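Probable chemoreceptor (Methyl-accepting chemotaxis) transmembrane protein (Rhizobium meliloti, PDB 6D8V) probably acts as a transmembrane chemotaxis receptor whose sensory domain binds quaternary ammonium compounds such as 1,1-dimethyl-prolinium. Local coordinates at residues L57-A60 and N61-H65; E123-G126 and L127-S131; G199-L202 and A203-P207; K212-G216 and E217-S221. All coordinates share one frame; numbering follows the deposited sequence.

Contact 1: L57-A60 and N61-H65; sequences LLKA and NLEQH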
loop_
_atom_site.group_PDB
_atom_site.type_symbol
_atom_site.label_atom_id
_atom_site.label_comp_id
_atom_site.label_asym_id
_atom_site.label_seq_id
_atom_site.Cartn_x
_atom_site.Cartn_y
_atom_site.Cartn_z
ATOM N N LEU A 57 -18.419 -0.490 12.095
ATOM C CA LEU A 57 -17.207 0.183 12.552
ATOM C C LEU A 57 -16.143 0.234 11.460
ATOM O O LEU A 57 -15.397 1.214 11.362
ATOM C CB LEU A 57 -16.651 -0.513 13.792
ATOM C CG LEU A 57 -17.582 -0.609 14.992
ATOM C CD1 LEU A 57 -16.902 -1.346 16.139
ATOM C CD2 LEU A 57 -18.043 0.775 15.422
ATOM N N LEU A 58 -16.043 -0.819 10.645
ATOM C CA LEU A 58 -14.987 -0.885 9.642
ATOM C C LEU A 58 -15.055 0.267 8.646
ATOM O O LEU A 58 -14.042 0.594 8.021
ATOM C CB LEU A 58 -15.062 -2.219 8.901
ATOM C CG LEU A 58 -13.781 -3.050 8.811
ATOM C CD1 LEU A 58 -14.006 -4.282 7.944
ATOM C CD2 LEU A 58 -12.635 -2.222 8.274
ATOM N N LYS A 59 -16.219 0.888 8.480
ATOM C CA LYS A 59 -16.343 1.976 7.521
ATOM C C LYS A 59 -15.704 3.266 8.019
ATOM O O LYS A 59 -15.444 4.169 7.213
ATOM C CB LYS A 59 -17.822 2.206 7.189
ATOM C CG LYS A 59 -18.077 3.158 6.035
ATOM C CD LYS A 59 -19.545 3.135 5.627
ATOM C CE LYS A 59 -19.853 4.178 4.566
ATOM N NZ LYS A 59 -21.269 4.101 4.118
ATOM N N ALA A 60 -15.436 3.366 9.327
ATOM C CA ALA A 60 -14.881 4.595 9.884
ATOM C C ALA A 60 -13.535 4.940 9.265
ATOM O O ALA A 60 -13.207 6.124 9.108
ATOM C CB ALA A 60 -14.742 4.469 11.397
ATOM N N ASN A 61 -12.746 3.924 8.904
ATOM C CA ASN A 61 -11.394 4.171 8.409
ATOM C C ASN A 61 -11.388 4.866 7.054
ATOM O O ASN A 61 -10.400 5.526 6.708
ATOM C CB ASN A 61 -10.621 2.860 8.321
ATOM C CG ASN A 61 -9.678 2.663 9.483
ATOM O OD1 ASN A 61 -9.175 3.629 10.062
ATOM N ND2 ASN A 61 -9.420 1.404 9.826
ATOM N N LEU A 62 -12.460 4.716 6.268
ATOM C CA LEU A 62 -12.547 5.405 4.985
ATOM C C LEU A 62 -13.160 6.794 5.119
ATOM O O LEU A 62 -12.794 7.708 4.369
ATOM C CB LEU A 62 -13.359 4.577 3.992
ATOM C CG LEU A 62 -12.673 3.410 3.286
ATOM C CD1 LEU A 62 -13.617 2.800 2.254
ATOM C CD2 LEU A 62 -11.365 3.836 2.627
ATOM N N GLU A 63 -14.091 6.972 6.058
ATOM C CA GLU A 63 -14.682 8.286 6.268
ATOM C C GLU A 63 -13.683 9.280 6.852
ATOM O O GLU A 63 -13.840 10.490 6.658
ATOM C CB GLU A 63 -15.901 8.175 7.184
ATOM C CG GLU A 63 -17.125 7.512 6.566
ATOM C CD GLU A 63 -18.293 7.453 7.542
ATOM O OE1 GLU A 63 -18.360 6.494 8.342
ATOM O OE2 GLU A 63 -19.134 8.379 7.525
ATOM N N GLN A 64 -12.660 8.810 7.571
ATOM C CA GLN A 64 -11.746 9.728 8.246
ATOM C C GLN A 64 -10.420 9.929 7.525
ATOM O O GLN A 64 -9.716 10.896 7.823
ATOM C CB GLN A 64 -11.449 9.253 9.676
ATOM C CG GLN A 64 -12.672 8.904 10.522
ATOM C CD GLN A 64 -13.577 10.089 10.815
ATOM O OE1 GLN A 64 -13.112 11.204 11.078
ATOM N NE2 GLN A 64 -14.888 9.848 10.774
ATOM N N HIS A 65 -10.046 9.052 6.602
ATOM C CA HIS A 65 -8.767 9.157 5.900
ATOM C C HIS A 65 -9.019 9.038 4.398
ATOM O O HIS A 65 -9.274 7.945 3.882
ATOM C CB HIS A 65 -7.803 8.095 6.402
ATOM C CG HIS A 65 -7.731 8.031 7.893
ATOM N ND1 HIS A 65 -6.946 8.885 8.636
ATOM C CD2 HIS A 65 -8.389 7.251 8.783
ATOM C CE1 HIS A 65 -7.106 8.618 9.920
ATOM N NE2 HIS A 65 -7.974 7.629 10.035
#
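E63 folds back along one helical turn toward K59, and its side chain can be followed atom by atom across the backbone oxygen of that residue. CB lies at the start of the path, 3.9 Å from A60 O and almost as near K59 O. CG then passes K59 O at 3.8 Å; with chi1 at -71° it stands beside the backbone N of E63 and opposite the carbonyl carbon, which carries the chain back along the preceding turn. Beyond CG the chain is extended, and OE1 ends 3.9 Å from K59 O and about as near K59 CG. The charged ends stay apart: K59 NZ is 5.7 Å from E63 OE1, a distance at which opposite charges may attract but form no salt bridge. K59 itself is extended, with CG anti to its N, and its chain leads off at a slant to the glutamate, the two side chains crossing.

The backbone explains why the two approach. K59 O receives L62 N at 3.2 Å, and also a weak bond from E63 N. A60 O takes Q64 N at 3.1 Å, while Q64 CG rests against the same oxygen. On the inner side L58 reaches F73 and W103, and N61 packs on M36 of helix 2-45. Mixed i+3 and i+4 bonding is that of an irregular helical turn, here laid between the long helix 2-45 and strands 70-75 and 101-105 of the first PDC (Cache) sensor module.

Contact 2: E123-G126 and L127-S131; sequences EWYG and LAAKS. With PBE (1,1-dimethyl-prolinium), chain C.
W124 offers one face of its indole to 1,1-dimethyl-prolinium, while one turn apart E123 meets L127 and Y125 meets A129 on helix 123-131, which contributes W124 to the ligand pocket of the first PDC (Cache) sensor module. The ligand's CG sits over the centre of the indole, 3.3 Å from W124 CD2, and its CB lies toward NE1 and CE2. The contact is thus made by these outer ring carbons, not by the N-methyl groups, and any attraction driven by the cation is probably weaker there. In the same first shell W72 meets the indole edge-to-face, Y140 also adjoins it, and the backbone N atoms of E143 and G144 hydrogen-bond the ligand.

Behind the indole, on its opposite face, Y125 CB packs 3.4 Å above the plane, offset toward the rim, so the indole is sandwiched between ligand and helix. W124 chi1 of 51° puts CG between the backbone N and the carbonyl carbon, turning the indole off the helix toward the ligand. Y125 instead has CG anti to N, and its ring stacks on Y120.

Further out, the helix supplies the frame. E123 and L127 lie side by side and point the same way, CG of E123 being 3.7 Å from L127 CD1, while E123 OE1 is hydrogen-bonded to Q138 N. Three i+4 bonds, from L127, A129 and K130 N to E123, Y125 and G126 O, hold the backbone. A129 CB finally comes 4.1 Å from Y125 CE1, obliquely to the phenol ring.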
loop_
_atom_site.group_PDB
_atom_site.type_symbol
_atom_site.label_atom_id
_atom_site.label_comp_id
_atom_site.label_asym_id
_atom_site.label_seq_id
_atom_site.Cartn_x
_atom_site.Cartn_y
_atom_site.Cartn_z
ATOM N N GLU A 123 -0.237 -12.392 0.218
ATOM C CA GLU A 123 0.630 -11.498 0.969
ATOM C C GLU A 123 -0.159 -10.688 1.990
ATOM O O GLU A 123 0.281 -10.528 3.130
ATOM C CB GLU A 123 1.384 -10.581 0.013
ATOM C CG GLU A 123 2.868 -10.845 -0.025
ATOM C CD GLU A 123 3.613 -9.741 -0.727
ATOM O OE1 GLU A 123 2.970 -8.999 -1.498
ATOM O OE2 GLU A 123 4.833 -9.610 -0.501
ATOM N N TRP A 124 -1.325 -10.163 1.603
ATOM C CA TRP A 124 -2.043 -9.239 2.477
ATOM C C TRP A 124 -2.508 -9.906 3.761
ATOM O O TRP A 124 -2.740 -9.209 4.755
ATOM C CB TRP A 124 -3.236 -8.637 1.739
ATOM C CG TRP A 124 -4.101 -9.673 1.099
ATOM C CD1 TRP A 124 -4.025 -10.129 -0.187
ATOM C CD2 TRP A 124 -5.157 -10.408 1.728
ATOM N NE1 TRP A 124 -4.988 -11.093 -0.400
ATOM C CE2 TRP A 124 -5.694 -11.281 0.759
ATOM C CE3 TRP A 124 -5.710 -10.401 3.015
ATOM C CZ2 TRP A 124 -6.754 -12.142 1.036
ATOM C CZ3 TRP A 124 -6.763 -11.255 3.287
ATOM C CH2 TRP A 124 -7.273 -12.115 2.301
ATOM N N TYR A 125 -2.640 -11.233 3.768
ATOM C CA TYR A 125 -2.947 -11.969 4.988
ATOM C C TYR A 125 -1.725 -12.643 5.601
ATOM O O TYR A 125 -1.514 -12.552 6.815
ATOM C CB TYR A 125 -4.018 -13.028 4.714
ATOM C CG TYR A 125 -4.726 -13.504 5.965
ATOM C CD1 TYR A 125 -4.147 -14.452 6.798
ATOM C CD2 TYR A 125 -5.968 -12.993 6.323
ATOM C CE1 TYR A 125 -4.788 -14.883 7.948
ATOM C CE2 TYR A 125 -6.615 -13.418 7.469
ATOM C CZ TYR A 125 -6.022 -14.362 8.276
ATOM O OH TYR A 125 -6.674 -14.781 9.412
ATOM N N GLY A 126 -0.900 -13.290 4.776
ATOM C CA GLY A 126 0.197 -14.080 5.313
ATOM C C GLY A 126 1.243 -13.247 6.033
ATOM O O GLY A 126 1.683 -13.602 7.132
ATOM N N LEU A 127 1.654 -12.131 5.429
ATOM C CA LEU A 127 2.740 -11.330 5.991
ATOM C C LEU A 127 2.449 -10.929 7.432
ATOM O O LEU A 127 3.238 -11.208 8.342
ATOM C CB LEU A 127 2.980 -10.091 5.127
ATOM C CG LEU A 127 3.540 -10.295 3.717
ATOM C CD1 LEU A 127 3.770 -8.948 3.051
ATOM C CD2 LEU A 127 4.824 -11.098 3.766
ATOM N N ALA A 128 1.310 -10.268 7.656
ATOM C CA ALA A 128 0.955 -9.830 9.001
ATOM C C ALA A 128 0.728 -11.007 9.942
ATOM O O ALA A 128 1.078 -10.928 11.124
ATOM C CB ALA A 128 -0.289 -8.945 8.952
ATOM N N ALA A 129 0.149 -12.104 9.449
ATOM C CA ALA A 129 -0.139 -13.235 10.327
ATOM C C ALA A 129 1.121 -14.002 10.714
ATOM O O ALA A 129 1.205 -14.514 11.838
ATOM C CB ALA A 129 -1.152 -14.176 9.666
ATOM N N LYS A 130 2.101 -14.097 9.809
ATOM C CA LYS A 130 3.310 -14.853 10.119
ATOM C C LYS A 130 4.260 -14.078 11.028
ATOM O O LYS A 130 4.960 -14.689 11.845
ATOM C CB LYS A 130 4.019 -15.262 8.824
ATOM C CG LYS A 130 5.199 -16.239 9.001
ATOM C CD LYS A 130 4.765 -17.704 9.160
ATOM C CE LYS A 130 5.977 -18.648 9.078
ATOM N NZ LYS A 130 5.640 -20.113 9.091
ATOM N N SER A 131 4.290 -12.748 10.916
ATOM C CA SER A 131 5.187 -11.924 11.718
ATOM C C SER A 131 4.543 -11.405 12.995
ATOM O O SER A 131 5.264 -10.938 13.885
ATOM C CB SER A 131 5.700 -10.730 10.901
ATOM O OG SER A 131 4.688 -9.757 10.700
HETATM N N PBE C . -8.783 -6.662 -0.367
HETATM C CD PBE C . -8.011 -6.837 0.673
HETATM C CA PBE C . -8.136 -7.593 -1.380
HETATM C CB PBE C . -7.857 -8.876 -0.499
HETATM C CG PBE C . -7.629 -8.431 0.660
HETATM C CE PBE C . -10.167 -7.062 -0.038
HETATM C CF PBE C . -8.725 -5.261 -0.826
HETATM C C PBE C . -8.914 -7.911 -2.556
HETATM O O PBE C . -8.593 -8.913 -3.252
HETATM O OXT PBE C . -9.884 -7.192 -2.912
#

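Contact 3: G199-L202 and A203-P207; sequences GKWL and AAPIP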
loop_
_atom_site.group_PDB
_atom_site.type_symbol
_atom_site.label_atom_id
_atom_site.label_comp_id
_atom_site.label_asym_id
_atom_site.label_seq_id
_atom_site.Cartn_x
_atom_site.Cartn_y
_atom_site.Cartn_z
ATOM N N GLY A 199 11.534 -3.350 -5.668
ATOM C CA GLY A 199 11.791 -2.701 -6.932
ATOM C C GLY A 199 10.679 -2.830 -7.950
ATOM O O GLY A 199 10.911 -2.567 -9.134
ATOM N N LYS A 200 9.486 -3.247 -7.538
ATOM C CA LYS A 200 8.339 -3.231 -8.432
ATOM C C LYS A 200 7.848 -1.794 -8.597
ATOM O O LYS A 200 8.007 -0.956 -7.698
ATOM C CB LYS A 200 7.213 -4.115 -7.877
ATOM C CG LYS A 200 7.610 -5.520 -7.428
ATOM C CD LYS A 200 7.188 -6.555 -8.455
ATOM C CE LYS A 200 7.048 -7.956 -7.856
ATOM N NZ LYS A 200 6.061 -8.000 -6.729
ATOM N N TRP A 201 7.237 -1.513 -9.754
ATOM C CA TRP A 201 6.742 -0.171 -10.065
ATOM C C TRP A 201 5.455 0.103 -9.293
ATOM O O TRP A 201 4.455 -0.602 -9.477
ATOM C CB TRP A 201 6.492 -0.010 -11.560
ATOM C CG TRP A 201 7.713 0.143 -12.418
ATOM C CD1 TRP A 201 8.384 -0.853 -13.080
ATOM C CD2 TRP A 201 8.386 1.368 -12.751
ATOM N NE1 TRP A 201 9.436 -0.324 -13.799
ATOM C CE2 TRP A 201 9.462 1.034 -13.612
ATOM C CE3 TRP A 201 8.186 2.709 -12.408
ATOM C CZ2 TRP A 201 10.337 1.997 -14.125
ATOM C CZ3 TRP A 201 9.056 3.664 -12.926
ATOM C CH2 TRP A 201 10.115 3.301 -13.775
ATOM N N LEU A 202 5.485 1.138 -8.433
ATOM C CA LEU A 202 4.315 1.650 -7.725
ATOM C C LEU A 202 3.723 2.865 -8.423
ATOM O O LEU A 202 2.498 3.052 -8.419
ATOM C CB LEU A 202 4.691 2.005 -6.291
ATOM C CG LEU A 202 4.945 0.835 -5.362
ATOM C CD1 LEU A 202 5.221 1.330 -3.965
ATOM C CD2 LEU A 202 3.741 -0.078 -5.374
ATOM N N ALA A 203 4.590 3.694 -9.002
ATOM C CA ALA A 203 4.192 4.836 -9.816
ATOM C C ALA A 203 5.201 4.930 -10.942
ATOM O O ALA A 203 6.397 5.100 -10.679
ATOM C CB ALA A 203 4.150 6.135 -8.992
ATOM N N ALA A 204 4.722 4.802 -12.178
ATOM C CA ALA A 204 5.538 4.569 -13.355
ATOM C C ALA A 204 5.225 5.582 -14.442
ATOM O O ALA A 204 4.267 6.346 -14.336
ATOM C CB ALA A 204 5.307 3.151 -13.900
ATOM N N PRO A 205 6.041 5.618 -15.497
ATOM C CA PRO A 205 5.725 6.487 -16.644
ATOM C C PRO A 205 4.482 6.046 -17.398
ATOM O O PRO A 205 3.573 6.849 -17.618
ATOM C CB PRO A 205 6.967 6.379 -17.541
ATOM C CG PRO A 205 8.051 5.889 -16.679
ATOM C CD PRO A 205 7.436 5.137 -15.516
ATOM N N ILE A 206 4.439 4.791 -17.837
ATOM C CA ILE A 206 3.227 4.255 -18.454
ATOM C C ILE A 206 2.586 3.314 -17.441
ATOM O O ILE A 206 3.276 2.811 -16.544
ATOM C CB ILE A 206 3.518 3.556 -19.794
ATOM C CG1 ILE A 206 4.615 2.503 -19.637
ATOM C CG2 ILE A 206 3.899 4.574 -20.845
ATOM C CD1 ILE A 206 4.930 1.773 -20.918
ATOM N N PRO A 207 1.277 3.073 -17.521
ATOM C CA PRO A 207 0.640 2.194 -16.528
ATOM C C PRO A 207 0.965 0.726 -16.727
ATOM O O PRO A 207 0.820 -0.057 -15.776
ATOM C CB PRO A 207 -0.857 2.474 -16.712
ATOM C CG PRO A 207 -0.976 3.039 -18.075
ATOM C CD PRO A 207 0.313 3.677 -18.451
#
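W201 turns its indole back toward A204 and P205, spanning a classic beta bulge in which L202 and A203 both face L194 of strand 191-195. The evidence for the bulge is the backbone pairing: L202 and A203 each bond to L194. Separately, the chain turns a corner at L202. The bend brings A204 round so that its CB points at the indole.

Orientation is what separates the three contacts of the ring. A203 O lies in the ring plane, at the edge, 3.5 Å from W201 CE3. A204 CB approaches obliquely beside CE3 and CD2, at the six-membered part of the indole. P205 meets the six-membered ring farther out, also obliquely, its own ring crossing the tryptophan side chain at about a right angle and presenting CD to CZ3 and CH2. W201 reaches them because chi1, -75°, sets CG beside the backbone N and opposite the carbonyl carbon, with the ring swung along the path of the chain.

The indole is buried. Y193 and L195 of strand 191-195 and L264 of strand 259-268 also pack on it, so it joins this loop to the four-stranded sheet, whereas L202 and A203 send their side chains to L174 and L181 of helix 174-183. Apart from A203 O at its edge, the ring's contacts across the bulge are apolar, with the P205 methylene CD 3.4 Å from W201 CZ3.

Contact 4: K212-G216 and E217-S221; sequences KEYDG and EGVES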
loop_
_atom_site.group_PDB
_atom_site.type_symbol
_atom_site.label_atom_id
_atom_site.label_comp_id
_atom_site.label_asym_id
_atom_site.label_seq_id
_atom_site.Cartn_x
_atom_site.Cartn_y
_atom_site.Cartn_z
ATOM N N LYS A 212 5.231 -4.480 -12.045
ATOM C CA LYS A 212 6.355 -5.197 -12.626
ATOM C C LYS A 212 7.658 -4.760 -11.966
ATOM O O LYS A 212 7.756 -3.659 -11.418
ATOM C CB LYS A 212 6.428 -4.962 -14.132
ATOM C CG LYS A 212 5.199 -5.438 -14.875
ATOM C CD LYS A 212 5.430 -5.446 -16.386
ATOM C CE LYS A 212 4.262 -6.070 -17.162
ATOM N NZ LYS A 212 3.044 -5.218 -17.183
ATOM N N GLU A 213 8.659 -5.638 -12.020
ATOM C CA GLU A 213 9.953 -5.348 -11.424
ATOM C C GLU A 213 10.769 -4.443 -12.336
ATOM O O GLU A 213 10.713 -4.540 -13.564
ATOM C CB GLU A 213 10.730 -6.636 -11.140
ATOM C CG GLU A 213 12.056 -6.408 -10.423
ATOM C CD GLU A 213 12.699 -7.698 -9.955
ATOM O OE1 GLU A 213 12.315 -8.781 -10.449
ATOM O OE2 GLU A 213 13.592 -7.628 -9.084
ATOM N N TYR A 214 11.525 -3.545 -11.721
ATOM C CA TYR A 214 12.382 -2.658 -12.488
ATOM C C TYR A 214 13.453 -3.467 -13.204
ATOM O O TYR A 214 14.133 -4.301 -12.595
ATOM C CB TYR A 214 13.016 -1.617 -11.570
ATOM C CG TYR A 214 13.821 -0.570 -12.296
ATOM C CD1 TYR A 214 15.168 -0.773 -12.574
ATOM C CD2 TYR A 214 13.235 0.622 -12.700
ATOM C CE1 TYR A 214 15.910 0.181 -13.237
ATOM C CE2 TYR A 214 13.965 1.586 -13.364
ATOM C CZ TYR A 214 15.302 1.362 -13.632
ATOM O OH TYR A 214 16.030 2.321 -14.298
ATOM N N ASP A 215 13.580 -3.245 -14.513
ATOM C CA ASP A 215 14.684 -3.838 -15.257
ATOM C C ASP A 215 15.181 -2.887 -16.343
ATOM O O ASP A 215 15.852 -3.328 -17.289
ATOM C CB ASP A 215 14.288 -5.204 -15.847
ATOM C CG ASP A 215 13.667 -5.092 -17.215
ATOM O OD1 ASP A 215 12.487 -4.683 -17.308
ATOM O OD2 ASP A 215 14.361 -5.422 -18.202
ATOM N N GLY A 216 14.877 -1.593 -16.220
ATOM C CA GLY A 216 15.378 -0.591 -17.139
ATOM C C GLY A 216 16.869 -0.376 -17.007
ATOM O O GLY A 216 17.578 -1.210 -16.437
ATOM N N GLU A 217 17.360 0.737 -17.538
ATOM C CA GLU A 217 18.761 1.077 -17.355
ATOM C C GLU A 217 19.060 1.312 -15.877
ATOM O O GLU A 217 18.206 1.760 -15.110
ATOM C CB GLU A 217 19.121 2.309 -18.186
ATOM C CG GLU A 217 18.900 2.090 -19.672
ATOM C CD GLU A 217 19.600 3.118 -20.529
ATOM O OE1 GLU A 217 18.899 3.929 -21.175
ATOM O OE2 GLU A 217 20.850 3.115 -20.558
ATOM N N GLY A 218 20.281 0.974 -15.475
ATOM C CA GLY A 218 20.689 1.170 -14.097
ATOM C C GLY A 218 20.073 0.210 -13.107
ATOM O O GLY A 218 19.984 0.535 -11.917
ATOM N N VAL A 219 19.667 -0.978 -13.560
ATOM C CA VAL A 219 18.948 -1.913 -12.699
ATOM C C VAL A 219 19.791 -2.305 -11.486
ATOM O O VAL A 219 19.291 -2.354 -10.353
ATOM C CB VAL A 219 18.511 -3.143 -13.520
ATOM C CG1 VAL A 219 19.733 -3.931 -14.017
ATOM C CG2 VAL A 219 17.553 -4.026 -12.728
ATOM N N GLU A 220 21.079 -2.589 -11.692
ATOM C CA GLU A 220 21.902 -3.054 -10.580
ATOM C C GLU A 220 22.006 -1.997 -9.488
ATOM O O GLU A 220 22.004 -2.327 -8.295
ATOM C CB GLU A 220 23.290 -3.457 -11.075
ATOM C CG GLU A 220 23.433 -4.936 -11.411
ATOM C CD GLU A 220 23.572 -5.811 -10.177
ATOM O OE1 GLU A 220 23.813 -5.264 -9.080
ATOM O OE2 GLU A 220 23.443 -7.046 -10.307
ATOM N N SER A 221 22.091 -0.722 -9.867
ATOM C CA SER A 221 22.148 0.324 -8.852
ATOM C C SER A 221 20.870 0.351 -8.020
ATOM O O SER A 221 20.919 0.564 -6.806
ATOM C CB SER A 221 22.414 1.680 -9.504
ATOM O OG SER A 221 23.755 1.756 -9.972
#
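Y214 reaches across a type II beta turn, G216 to V219, and its hydroxyl donates a hydrogen bond to E217 O. The modelled separation of OH and that oxygen, 2.4 Å, is very short, and at this resolution its exact value carries little weight. The acceptor lies in the plane of the phenol ring. With CG anti to the backbone N, chi1 -175°, the ring extends from the loop toward the turn, its edge meeting E217 O and V219 N. R247 NE also makes a weak hydrogen bond to Y214 OH.

Van der Waals contacts come next. V219 CG2 sits 4.0 Å from Y214 CD1, and the same methyl touches Y214 O and D215 CA; the side chains of Y214 and V219 cross at a slant. Over one face of the phenol G216 N stands 3.6 Å above the plane, toward the rim, so the backbone wraps from that face round to the ring edge.

Backbone conformation forms the third group. G218, with phi 73° and psi 25°, takes the third position of the turn and is also the N-cap residue of helix 219-228; as a glycine it can contribute no side-chain cap.

Polar ends find partners beyond the two segments: E213 OE2 forms a salt bridge with K223 NZ, and E217 OE1 accepts a hydrogen bond from the backbone N of T238. The chemistry implies that one phenol hydroxyl probably ties the loop to the turn that starts the helix, while E217 is held through both its main-chain oxygen and its carboxylate.

Contacts 1 and 2 belong to the first PDC module, contacts 3 and 4 to the part of the chain built on the four-stranded sheet. Contact 3 is buried and contact 4 lies at the surface, yet they touch: W201 N is 2.8 Å from K212 O in a probable hydrogen bond, and W201 CZ2 packs on Y214 CD2. Contacts 1 and 2 are both partly buried helical turns, regular i+4 in contact 2 but mixed i+3 and i+4 in contact 1, and only contact 2 touches the ligand. Contacts 1 and 4 lie on opposite sides of the chain's centre, about 37 Å apart between centres. Apolar aromatic packing dominates contact 3; a phenol-to-carbonyl bond marks contact 4.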